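Putative permease protein, ABC transporter (Porphyromonas gingivalis, PDB 3IS6) is probably the periplasmic, MacB-like core domain of a larger ABC-transporter permease, a membrane protein thought to have transmembrane transporter activity. Local coordinates at residues 54-59 / 88-93; 168-173 / 178-183. All blocks are in the same frame, centred on the assembly; numbering follows the deposited sequence.

Contact 1. Residues 54-59 / 88-93; sequences VELATR and LDMFGV
Apolar contact carries this junction, and nearly all of it comes from one group: the CE methyl of Met-90, a selenomethionine, laid against strand residues Leu-56 to Thr-58. The chain leaves the last turn of helix 86-90 with CG anti to the backbone N (chi1 179°), which sends it toward the strand; it then bends at chi2 and chi3, and its methyl ends against the strand. Met-90 CE lies 3.9 Å from CD2 of Leu-56 and 4.1 Å from CG2 of Thr-58, while Ala-57 meets it through the backbone CA at 4.2 Å, its own methyl pointing away. Both Leu-56 and Thr-58 pass Met-90 in the opposite sense.

Polar atoms add no bond across the contact, although Met-90 CE comes 3.6 Å from the carbonyl O of Leu-56. The hydroxyl of Thr-58 bonds instead to Glu-84, leaving its methyl for Met-90.

The turn after the helix is a Schellman motif with Gly-92 at C-prime: Val-93 N bonds to Leu-88 O at 3.0 Å, and a weak bond runs from Gly-92 N to Asp-89 O. Lacking any hydrogen bond between them, helix end and strand meet here through van der Waals contact, centred on a single bent, buried side chain.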
loop_
_atom_site.group_PDB
_atom_site.type_symbol
_atom_site.label_atom_id
_atom_site.label_comp_id
_atom_site.label_asym_id
_atom_site.label_seq_id
_atom_site.Cartn_x
_atom_site.Cartn_y
_atom_site.Cartn_z
ATOM N N VAL A 54 14.617 21.365 15.061
ATOM C CA VAL A 54 14.751 20.024 14.535
ATOM C C VAL A 54 15.753 20.051 13.419
ATOM O O VAL A 54 15.560 20.733 12.468
ATOM C CB VAL A 54 13.428 19.574 13.980
ATOM C CG1 VAL A 54 13.549 18.305 13.250
ATOM C CG2 VAL A 54 12.468 19.463 15.046
ATOM N N GLU A 55 16.864 19.371 13.576
ATOM C CA GLU A 55 17.809 19.214 12.510
ATOM C C GLU A 55 17.371 18.345 11.342
ATOM O O GLU A 55 17.557 18.681 10.208
ATOM C CB GLU A 55 19.071 18.628 13.079
ATOM C CG GLU A 55 20.278 18.857 12.296
ATOM C CD GLU A 55 21.533 18.472 13.018
ATOM O OE1 GLU A 55 21.655 18.770 14.205
ATOM O OE2 GLU A 55 22.409 17.884 12.380
ATOM N N LEU A 56 16.842 17.183 11.652
ATOM C CA LEU A 56 16.415 16.265 10.641
ATOM C C LEU A 56 15.311 15.399 11.206
ATOM O O LEU A 56 15.358 15.072 12.351
ATOM C CB LEU A 56 17.599 15.414 10.234
ATOM C CG LEU A 56 17.472 14.355 9.149
ATOM C CD1 LEU A 56 17.316 15.030 7.845
ATOM C CD2 LEU A 56 18.610 13.434 9.106
ATOM N N ALA A 57 14.328 15.049 10.391
ATOM C CA ALA A 57 13.337 14.048 10.724
ATOM C C ALA A 57 13.118 13.069 9.585
ATOM O O ALA A 57 13.182 13.426 8.465
ATOM C CB ALA A 57 12.091 14.653 11.085
ATOM N N THR A 58 12.864 11.825 9.919
ATOM C CA THR A 58 12.631 10.794 8.938
ATOM C C THR A 58 11.680 9.734 9.466
ATOM O O THR A 58 11.491 9.644 10.628
ATOM C CB THR A 58 13.945 10.214 8.388
ATOM O OG1 THR A 58 13.709 9.584 7.147
ATOM C CG2 THR A 58 14.578 9.229 9.316
ATOM N N ARG A 59 11.103 8.952 8.577
ATOM C CA ARG A 59 10.113 7.959 8.905
ATOM C C ARG A 59 10.440 6.595 8.317
ATOM O O ARG A 59 10.964 6.503 7.268
ATOM C CB ARG A 59 8.739 8.411 8.444
ATOM C CG ARG A 59 8.582 8.579 6.950
ATOM C CD ARG A 59 7.320 9.271 6.559
ATOM N NE ARG A 59 7.430 9.916 5.270
ATOM C CZ ARG A 59 6.434 10.429 4.579
ATOM N NH1 ARG A 59 5.204 10.396 5.019
ATOM N NH2 ARG A 59 6.685 10.993 3.427
ATOM N N LEU A 88 19.629 6.863 5.626
ATOM C CA LEU A 88 21.036 6.650 5.502
ATOM C C LEU A 88 21.835 7.687 6.263
ATOM O O LEU A 88 22.822 7.372 6.822
ATOM C CB LEU A 88 21.431 6.663 4.033
ATOM C CG LEU A 88 21.318 5.430 3.153
ATOM C CD1 LEU A 88 20.233 4.561 3.444
ATOM C CD2 LEU A 88 21.335 5.772 1.710
ATOM N N ASP A 89 21.423 8.927 6.196
ATOM C CA ASP A 89 22.019 9.979 6.976
ATOM C C ASP A 89 21.782 9.904 8.486
ATOM O O ASP A 89 22.683 9.950 9.259
ATOM C CB ASP A 89 21.588 11.312 6.407
ATOM C CG ASP A 89 22.161 11.557 5.003
ATOM O OD1 ASP A 89 23.248 11.072 4.711
ATOM O OD2 ASP A 89 21.514 12.224 4.198
HETATM N N MSE A 90 20.550 9.688 8.866
HETATM C CA MSE A 90 20.161 9.600 10.244
HETATM C C MSE A 90 20.894 8.471 10.963
HETATM O O MSE A 90 21.196 8.598 12.088
HETATM C CB MSE A 90 18.668 9.370 10.329
HETATM C CG MSE A 90 18.105 9.232 11.700
HETATM SE SE MSE A 90 18.016 10.881 12.728
HETATM C CE MSE A 90 16.544 11.718 11.981
ATOM N N PHE A 91 21.140 7.368 10.299
ATOM C CA PHE A 91 21.768 6.242 10.931
ATOM C C PHE A 91 23.201 5.930 10.492
ATOM O O PHE A 91 23.738 4.908 10.819
ATOM C CB PHE A 91 20.832 5.057 10.868
ATOM C CG PHE A 91 19.521 5.317 11.535
ATOM C CD1 PHE A 91 19.454 5.567 12.880
ATOM C CD2 PHE A 91 18.375 5.360 10.833
ATOM C CE1 PHE A 91 18.278 5.836 13.476
ATOM C CE2 PHE A 91 17.209 5.632 11.445
ATOM C CZ PHE A 91 17.160 5.869 12.764
ATOM N N GLY A 92 23.795 6.836 9.749
ATOM C CA GLY A 92 25.140 6.650 9.293
ATOM C C GLY A 92 25.364 5.354 8.551
ATOM O O GLY A 92 26.290 4.662 8.825
ATOM N N VAL A 93 24.486 5.032 7.628
ATOM C CA VAL A 93 24.592 3.825 6.845
ATOM C C VAL A 93 25.449 4.087 5.619
ATOM O O VAL A 93 25.181 4.972 4.874
ATOM C CB VAL A 93 23.203 3.330 6.381
ATOM C CG1 VAL A 93 23.305 2.092 5.589
ATOM C CG2 VAL A 93 22.271 3.158 7.518
#

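Contact 2. Residues 168-173 / 178-183; sequences AESLNN and DRYIAY
Ser-170, in the short helix 168-171, meets Tyr-180 through a hydroxyl-to-hydroxyl hydrogen bond, Ser-170 OG to Tyr-180 OH at 2.8 Å, whose proton could sit on either oxygen. A chi1 of -168° swings OG to the side of the carbonyl carbon, anti to the backbone N, and brings it to the edge of the tyrosine ring, in the ring plane. From there Ser-170 OG also lies 3.6 Å from CE2 of Tyr-180, and Ser-170 CB stands 3.5 Å from Tyr-180 OH.

Leu-171 follows with a different kind of contact. Its CB points away from the 178-183 segment, yet the branch curls back so that Leu-171 CD2 comes within 3.6 Å of Tyr-180 OH and 4.0 Å of Tyr-180 CE1. The two side chains cross at about a right angle, and the methyl approaches the ring obliquely. The phenol end is thus touched by a hydroxyl beside CE2 and by a methyl near CE1.

Farther along, Asn-173 N bonds to Ser-170 O at 3.2 Å. The Asn-173 side chain makes a local bond to Ile-175 O, within the connection leading to Asp-178.

On the other segment, Arg-179 and Tyr-180 both face Val-39, forming a classic beta bulge. Tyr-180 reaches from it to the helix with CG anti to its carbonyl carbon (chi1 -61°), and its side chain also touches Met-166 and Thr-61. Next to it, Arg-179 bonds to Thr-61 and packs on Pro-234 of the second subunit. The hydroxyl of buried Tyr-180 is thereby given a polar partner at the helix, so this short connection between helix and strand combines a directional bond with apolar packing.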
loop_
_atom_site.group_PDB
_atom_site.type_symbol
_atom_site.label_atom_id
_atom_site.label_comp_id
_atom_site.label_asym_id
_atom_site.label_seq_id
_atom_site.Cartn_x
_atom_site.Cartn_y
_atom_site.Cartn_z
ATOM N N ALA A 168 -0.146 7.234 -1.124
ATOM C CA ALA A 168 -0.044 8.624 -0.772
ATOM C C ALA A 168 -0.973 8.942 0.348
ATOM O O ALA A 168 -0.677 9.771 1.145
ATOM C CB ALA A 168 -0.305 9.516 -1.928
ATOM N N GLU A 169 -2.096 8.269 0.407
ATOM C CA GLU A 169 -3.008 8.495 1.493
ATOM C C GLU A 169 -2.366 8.129 2.836
ATOM O O GLU A 169 -2.565 8.804 3.795
ATOM C CB GLU A 169 -4.298 7.707 1.300
ATOM N N SER A 170 -1.625 7.040 2.894
ATOM C CA SER A 170 -0.949 6.657 4.120
ATOM C C SER A 170 0.132 7.630 4.525
ATOM O O SER A 170 0.231 8.001 5.653
ATOM C CB SER A 170 -0.370 5.277 3.977
ATOM O OG SER A 170 0.041 4.777 5.206
ATOM N N LEU A 171 0.926 8.038 3.558
ATOM C CA LEU A 171 2.031 8.924 3.781
ATOM C C LEU A 171 1.579 10.271 4.307
ATOM O O LEU A 171 2.309 10.929 4.980
ATOM C CB LEU A 171 2.891 9.067 2.534
ATOM C CG LEU A 171 3.626 7.820 2.066
ATOM C CD1 LEU A 171 4.364 8.050 0.828
ATOM C CD2 LEU A 171 4.540 7.325 3.080
ATOM N N ASN A 172 0.381 10.676 3.946
ATOM C CA ASN A 172 -0.130 11.967 4.318
ATOM C C ASN A 172 -1.121 11.938 5.449
ATOM O O ASN A 172 -1.642 12.936 5.816
ATOM C CB ASN A 172 -0.777 12.622 3.112
ATOM C CG ASN A 172 0.218 13.030 2.077
ATOM O OD1 ASN A 172 -0.018 12.882 0.891
ATOM N ND2 ASN A 172 1.337 13.541 2.511
ATOM N N ASN A 173 -1.393 10.768 5.966
ATOM C CA ASN A 173 -2.371 10.571 6.998
ATOM C C ASN A 173 -1.971 11.079 8.384
ATOM O O ASN A 173 -0.833 11.051 8.740
ATOM C CB ASN A 173 -2.733 9.113 7.031
ATOM C CG ASN A 173 -3.781 8.799 8.021
ATOM O OD1 ASN A 173 -4.809 9.399 8.045
ATOM N ND2 ASN A 173 -3.519 7.845 8.840
ATOM N N ASP A 178 -1.241 3.868 12.668
ATOM C CA ASP A 178 -0.041 4.335 13.336
ATOM C C ASP A 178 1.060 3.314 13.125
ATOM O O ASP A 178 1.476 2.690 14.037
ATOM C CB ASP A 178 -0.267 4.435 14.848
ATOM C CG ASP A 178 -1.545 5.147 15.224
ATOM O OD1 ASP A 178 -1.597 6.353 15.082
ATOM O OD2 ASP A 178 -2.487 4.510 15.701
ATOM N N ARG A 179 1.489 3.130 11.897
ATOM C CA ARG A 179 2.459 2.119 11.570
ATOM C C ARG A 179 3.879 2.607 11.301
ATOM O O ARG A 179 4.701 1.822 10.967
ATOM C CB ARG A 179 1.968 1.303 10.387
ATOM C CG ARG A 179 1.972 2.035 9.080
ATOM C CD ARG A 179 1.591 1.122 7.960
ATOM N NE ARG A 179 2.618 0.159 7.713
ATOM C CZ ARG A 179 2.475 -0.956 7.043
ATOM N NH1 ARG A 179 1.330 -1.275 6.516
ATOM N NH2 ARG A 179 3.493 -1.750 6.902
ATOM N N TYR A 180 4.131 3.896 11.449
ATOM C CA TYR A 180 5.417 4.495 11.156
ATOM C C TYR A 180 6.195 4.881 12.419
ATOM O O TYR A 180 5.641 5.298 13.368
ATOM C CB TYR A 180 5.256 5.762 10.319
ATOM C CG TYR A 180 4.610 5.595 8.974
ATOM C CD1 TYR A 180 5.347 5.543 7.844
ATOM C CD2 TYR A 180 3.250 5.507 8.852
ATOM C CE1 TYR A 180 4.756 5.370 6.617
ATOM C CE2 TYR A 180 2.656 5.345 7.650
ATOM C CZ TYR A 180 3.412 5.279 6.535
ATOM O OH TYR A 180 2.817 5.118 5.343
ATOM N N ILE A 181 7.493 4.765 12.378
ATOM C CA ILE A 181 8.307 5.256 13.437
ATOM C C ILE A 181 8.936 6.535 12.937
ATOM O O ILE A 181 9.480 6.578 11.881
ATOM C CB ILE A 181 9.407 4.312 13.807
ATOM C CG1 ILE A 181 8.869 2.954 14.210
ATOM C CG2 ILE A 181 10.187 4.868 14.906
ATOM C CD1 ILE A 181 9.889 1.991 14.425
ATOM N N ALA A 182 8.835 7.576 13.721
ATOM C CA ALA A 182 9.365 8.844 13.322
ATOM C C ALA A 182 10.543 9.198 14.187
ATOM O O ALA A 182 10.417 9.312 15.357
ATOM C CB ALA A 182 8.337 9.864 13.447
ATOM N N TYR A 183 11.679 9.371 13.556
ATOM C CA TYR A 183 12.901 9.697 14.208
ATOM C C TYR A 183 13.220 11.153 13.962
ATOM O O TYR A 183 13.135 11.620 12.873
ATOM C CB TYR A 183 14.028 8.855 13.683
ATOM C CG TYR A 183 13.875 7.354 13.832
ATOM C CD1 TYR A 183 14.220 6.714 14.988
ATOM C CD2 TYR A 183 13.382 6.583 12.806
ATOM C CE1 TYR A 183 14.102 5.386 15.107
ATOM C CE2 TYR A 183 13.249 5.245 12.933
ATOM C CZ TYR A 183 13.617 4.647 14.079
ATOM O OH TYR A 183 13.491 3.313 14.192
#

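Overall arrangement
The two contacts follow one another along the chain, contact 1 closing before contact 2 opens, and their centres lie about 16 Å apart within the MacB-like periplasmic core domain. They share one mixed sheet, in which strands 54-70 and 181-186 are antiparallel neighbours. The join is direct: Thr-58 O and Tyr-183 N, 2.9 Å apart, probably form a hydrogen bond, and a weak bond runs from Arg-59 to the carbonyl of Leu-171. Phe-91 and Tyr-183 add an edge-to-face ring pair. Helices 86-90 and 168-171, well separated in sequence, are thus brought to one sheet by the adjacent strands 54-70 and 181-186.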